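Local atomic coordinates of photoreceptor-histidine kinase BphP (Stigmatella aurantiaca DW4/3-1, PDB entry 6BAF), a protein that binds a bilin chromophore in its sensory module and probably acts as a red-light photoreceptor with histidine kinase signalling. Residues A[11-23]-A[31-43]. Residues are numbered along the deposited sequence; the frame is centred on the assembly and turned at random.
Sequences PGAIQPHGVLLVL and THASENAPAVLGN
Leu21 pairs with Ala33, and Val22 with His32, where strands 19-23 and 31-34 run antiparallel as the two arms of a beta hairpin, their axes 4.6 Å apart. Val22 N binds His32 O and Val22 O accepts Thr31 N; Thr31 and His32 both face Val22, a classic beta bulge. At the other end Ser34 N reaches Leu20 O, but Leu20 N turns to the side-chain oxygen Ser34 OG (3.1 Å) in a nearly straight bond. This hydroxyl, held between backbone N and carbonyl carbon (chi1 58°), donates in turn to Asn36 OD1 at 2.6 Å, in the carbonyl plane. Thus oriented, the Asn36 amide directs ND2 at two carbonyls of the turn 15-18, Gly18 O at 2.7 Å and Pro16 O at 2.9 Å, both close to the amide plane. A leucine in its place would probably leave both carbonyls without this donor and Ser34 OG without its acceptor, freeing the turn to shift. Beside this network Val19 CG2 packs on Val40 CB (3.5 Å) and CG1 on Leu41 CD2. At the bulge, Val22 CG2 lies over a face of the His32 ring, 4.0 Å from its centroid, a CH-pi contact. The hairpin lies in the PAS-fold sheet, with strand 103-110 beside 19-23; strand 218-222, from the GAF part of the chain, flanks 31-34, consistent with the phytochrome knot, and helix 45-48 touches Ala33 and Ala37 through Leu48.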
loop_
_atom_site.group_PDB
_atom_site.type_symbol
_atom_site.label_atom_id
_atom_site.label_comp_id
_atom_site.label_asym_id
_atom_site.label_seq_id
_atom_site.Cartn_x
_atom_site.Cartn_y
_atom_site.Cartn_z
ATOM N N PRO A 11 -12.506 -29.628 -4.804
ATOM C CA PRO A 11 -11.824 -30.557 -5.719
ATOM C C PRO A 11 -11.014 -31.638 -5.023
ATOM O O PRO A 11 -10.651 -32.623 -5.670
ATOM C CB PRO A 11 -10.903 -29.630 -6.539
ATOM C CG PRO A 11 -10.577 -28.487 -5.545
ATOM C CD PRO A 11 -11.958 -28.246 -4.917
ATOM N N GLY A 12 -10.672 -31.503 -3.751
ATOM C CA GLY A 12 -9.827 -32.526 -3.163
ATOM C C GLY A 12 -8.366 -32.394 -3.490
ATOM O O GLY A 12 -7.555 -33.238 -3.032
ATOM N N ALA A 13 -7.987 -31.341 -4.230
ATOM C CA ALA A 13 -6.618 -31.199 -4.702
ATOM C C ALA A 13 -6.273 -29.724 -4.851
ATOM O O ALA A 13 -7.155 -28.860 -4.932
ATOM C CB ALA A 13 -6.419 -31.925 -6.036
ATOM N N ILE A 14 -4.971 -29.453 -4.923
ATOM C CA ILE A 14 -4.456 -28.111 -5.091
ATOM C C ILE A 14 -3.516 -28.046 -6.297
ATOM O O ILE A 14 -3.045 -29.059 -6.825
ATOM C CB ILE A 14 -3.711 -27.622 -3.839
ATOM C CG1 ILE A 14 -2.527 -28.531 -3.592
ATOM C CG2 ILE A 14 -4.624 -27.509 -2.657
ATOM C CD1 ILE A 14 -1.463 -27.843 -2.823
ATOM N N GLN A 15 -3.209 -26.821 -6.683
ATOM C CA GLN A 15 -2.197 -26.565 -7.686
ATOM C C GLN A 15 -0.845 -26.757 -7.029
ATOM O O GLN A 15 -0.615 -26.236 -5.935
ATOM C CB GLN A 15 -2.360 -25.145 -8.216
ATOM C CG GLN A 15 -3.710 -24.898 -8.877
ATOM C CD GLN A 15 -3.848 -23.473 -9.405
ATOM O OE1 GLN A 15 -2.998 -23.007 -10.173
ATOM N NE2 GLN A 15 -4.906 -22.768 -8.987
ATOM N N PRO A 16 0.063 -27.531 -7.624
ATOM C CA PRO A 16 1.213 -28.027 -6.862
ATOM C C PRO A 16 2.358 -27.049 -6.672
ATOM O O PRO A 16 3.390 -27.466 -6.135
ATOM C CB PRO A 16 1.670 -29.238 -7.697
ATOM C CG PRO A 16 1.223 -28.908 -9.087
ATOM C CD PRO A 16 -0.065 -28.172 -8.947
ATOM N N HIS A 17 2.251 -25.762 -7.053
ATOM C CA HIS A 17 3.396 -24.876 -6.796
ATOM C C HIS A 17 3.474 -24.410 -5.358
ATOM O O HIS A 17 4.476 -23.787 -4.986
ATOM C CB HIS A 17 3.371 -23.635 -7.697
ATOM C CG HIS A 17 2.120 -22.822 -7.567
ATOM N ND1 HIS A 17 0.937 -23.174 -8.188
ATOM C CD2 HIS A 17 1.862 -21.683 -6.879
ATOM C CE1 HIS A 17 0.008 -22.277 -7.899
ATOM N NE2 HIS A 17 0.541 -21.368 -7.092
ATOM N N GLY A 18 2.440 -24.664 -4.544
ATOM C CA GLY A 18 2.497 -24.400 -3.116
ATOM C C GLY A 18 2.054 -25.645 -2.363
ATOM O O GLY A 18 1.709 -26.660 -2.967
ATOM N N VAL A 19 2.090 -25.559 -1.036
ATOM C CA VAL A 19 1.647 -26.658 -0.191
ATOM C C VAL A 19 0.447 -26.164 0.602
ATOM O O VAL A 19 0.438 -25.024 1.065
ATOM C CB VAL A 19 2.755 -27.178 0.756
ATOM C CG1 VAL A 19 2.140 -28.080 1.852
ATOM C CG2 VAL A 19 3.739 -27.999 -0.022
ATOM N N LEU A 20 -0.561 -27.020 0.756
ATOM C CA LEU A 20 -1.683 -26.742 1.641
ATOM C C LEU A 20 -1.613 -27.648 2.869
ATOM O O LEU A 20 -1.473 -28.865 2.736
ATOM C CB LEU A 20 -2.989 -26.945 0.906
ATOM C CG LEU A 20 -4.221 -26.559 1.728
ATOM C CD1 LEU A 20 -5.200 -25.761 0.875
ATOM C CD2 LEU A 20 -4.865 -27.844 2.334
ATOM N N LEU A 21 -1.705 -27.052 4.052
ATOM C CA LEU A 21 -1.826 -27.763 5.318
ATOM C C LEU A 21 -3.129 -27.361 5.997
ATOM O O LEU A 21 -3.568 -26.219 5.871
ATOM C CB LEU A 21 -0.661 -27.421 6.243
ATOM C CG LEU A 21 0.746 -27.550 5.669
ATOM C CD1 LEU A 21 1.719 -27.044 6.713
ATOM C CD2 LEU A 21 1.066 -29.015 5.283
ATOM N N VAL A 22 -3.764 -28.291 6.720
ATOM C CA VAL A 22 -4.840 -27.946 7.647
ATOM C C VAL A 22 -4.339 -28.218 9.060
ATOM O O VAL A 22 -3.692 -29.243 9.314
ATOM C CB VAL A 22 -6.131 -28.716 7.365
ATOM C CG1 VAL A 22 -7.168 -28.357 8.394
ATOM C CG2 VAL A 22 -6.655 -28.425 5.942
ATOM N N LEU A 23 -4.610 -27.280 9.967
ATOM C CA LEU A 23 -4.076 -27.245 11.323
ATOM C C LEU A 23 -5.210 -27.304 12.334
ATOM O O LEU A 23 -6.211 -26.577 12.207
ATOM C CB LEU A 23 -3.279 -25.958 11.557
ATOM C CG LEU A 23 -2.146 -25.621 10.583
ATOM C CD1 LEU A 23 -1.580 -24.253 10.956
ATOM C CD2 LEU A 23 -1.092 -26.620 10.714
ATOM N N THR A 31 -3.726 -31.918 10.372
ATOM C CA THR A 31 -4.688 -32.961 10.043
ATOM C C THR A 31 -4.815 -33.241 8.557
ATOM O O THR A 31 -5.422 -34.256 8.189
ATOM C CB THR A 31 -6.070 -32.572 10.565
ATOM O OG1 THR A 31 -6.508 -31.430 9.834
ATOM C CG2 THR A 31 -5.993 -32.239 12.073
ATOM N N HIS A 32 -4.359 -32.327 7.693
ATOM C CA HIS A 32 -4.334 -32.518 6.248
ATOM C C HIS A 32 -3.013 -31.957 5.733
ATOM O O HIS A 32 -2.483 -30.986 6.282
ATOM C CB HIS A 32 -5.469 -31.816 5.468
ATOM C CG HIS A 32 -6.866 -32.080 5.959
ATOM N ND1 HIS A 32 -7.260 -31.869 7.266
ATOM C CD2 HIS A 32 -7.990 -32.425 5.280
ATOM C CE1 HIS A 32 -8.555 -32.109 7.375
ATOM N NE2 HIS A 32 -9.023 -32.443 6.183
ATOM N N ALA A 33 -2.496 -32.564 4.674
ATOM C CA ALA A 33 -1.308 -32.092 3.981
ATOM C C ALA A 33 -1.427 -32.485 2.524
ATOM O O ALA A 33 -1.859 -33.595 2.207
ATOM C CB ALA A 33 -0.027 -32.676 4.563
ATOM N N SER A 34 -1.071 -31.570 1.629
ATOM C CA SER A 34 -1.121 -31.934 0.226
ATOM C C SER A 34 0.084 -32.821 -0.100
ATOM O O SER A 34 1.154 -32.713 0.517
ATOM C CB SER A 34 -1.168 -30.666 -0.647
ATOM O OG SER A 34 -0.043 -29.879 -0.373
ATOM N N GLU A 35 -0.104 -33.720 -1.060
ATOM C CA GLU A 35 0.845 -34.818 -1.258
ATOM C C GLU A 35 2.106 -34.411 -2.014
ATOM O O GLU A 35 2.993 -35.247 -2.169
ATOM C CB GLU A 35 0.160 -35.956 -2.024
ATOM C CG GLU A 35 -0.281 -35.487 -3.397
ATOM C CD GLU A 35 -0.976 -36.584 -4.230
ATOM O OE1 GLU A 35 -1.049 -37.744 -3.718
ATOM O OE2 GLU A 35 -1.467 -36.263 -5.365
ATOM N N ASN A 36 2.188 -33.181 -2.535
ATOM C CA ASN A 36 3.401 -32.612 -3.113
ATOM C C ASN A 36 4.342 -32.094 -2.056
ATOM O O ASN A 36 5.356 -31.459 -2.383
ATOM C CB ASN A 36 3.043 -31.462 -4.056
ATOM C CG ASN A 36 2.375 -30.276 -3.310
ATOM O OD1 ASN A 36 1.652 -30.467 -2.307
ATOM N ND2 ASN A 36 2.646 -29.065 -3.771
ATOM N N ALA A 37 4.034 -32.316 -0.784
ATOM C CA ALA A 37 4.922 -31.821 0.265
ATOM C C ALA A 37 6.366 -32.322 0.171
ATOM O O ALA A 37 7.262 -31.571 0.602
ATOM C CB ALA A 37 4.329 -32.157 1.640
ATOM N N PRO A 38 6.665 -33.543 -0.304
ATOM C CA PRO A 38 8.092 -33.925 -0.462
ATOM C C PRO A 38 8.862 -33.004 -1.397
ATOM O O PRO A 38 9.943 -32.511 -1.042
ATOM C CB PRO A 38 8.007 -35.353 -1.020
ATOM C CG PRO A 38 6.654 -35.870 -0.556
ATOM C CD PRO A 38 5.755 -34.673 -0.626
ATOM N N ALA A 39 8.316 -32.748 -2.587
ATOM C CA ALA A 39 8.951 -31.826 -3.518
ATOM C C ALA A 39 9.106 -30.432 -2.921
ATOM O O ALA A 39 10.153 -29.799 -3.081
ATOM C CB ALA A 39 8.160 -31.761 -4.818
ATOM N N VAL A 40 8.091 -29.925 -2.233
ATOM C CA VAL A 40 8.129 -28.513 -1.850
ATOM C C VAL A 40 8.761 -28.306 -0.484
ATOM O O VAL A 40 9.475 -27.323 -0.263
ATOM C CB VAL A 40 6.704 -27.948 -1.890
ATOM C CG1 VAL A 40 6.697 -26.497 -1.421
ATOM C CG2 VAL A 40 6.112 -28.142 -3.272
ATOM N N LEU A 41 8.502 -29.221 0.450
ATOM C CA LEU A 41 8.850 -29.042 1.851
ATOM C C LEU A 41 10.044 -29.885 2.301
ATOM O O LEU A 41 10.705 -29.530 3.283
ATOM C CB LEU A 41 7.629 -29.397 2.717
ATOM C CG LEU A 41 6.798 -28.348 3.452
ATOM C CD1 LEU A 41 6.778 -26.999 2.768
ATOM C CD2 LEU A 41 5.380 -28.844 3.747
ATOM N N GLY A 42 10.329 -30.992 1.632
ATOM C CA GLY A 42 11.320 -31.906 2.153
ATOM C C GLY A 42 10.791 -32.923 3.140
ATOM O O GLY A 42 11.593 -33.638 3.743
ATOM N N ASN A 43 9.470 -33.021 3.324
ATOM C CA ASN A 43 8.852 -34.028 4.182
ATOM C C ASN A 43 7.754 -34.766 3.429
ATOM O O ASN A 43 7.207 -34.271 2.440
ATOM C CB ASN A 43 8.248 -33.414 5.441
ATOM C CG ASN A 43 9.279 -32.878 6.370
ATOM O OD1 ASN A 43 9.497 -31.677 6.436
ATOM N ND2 ASN A 43 9.945 -33.768 7.091
#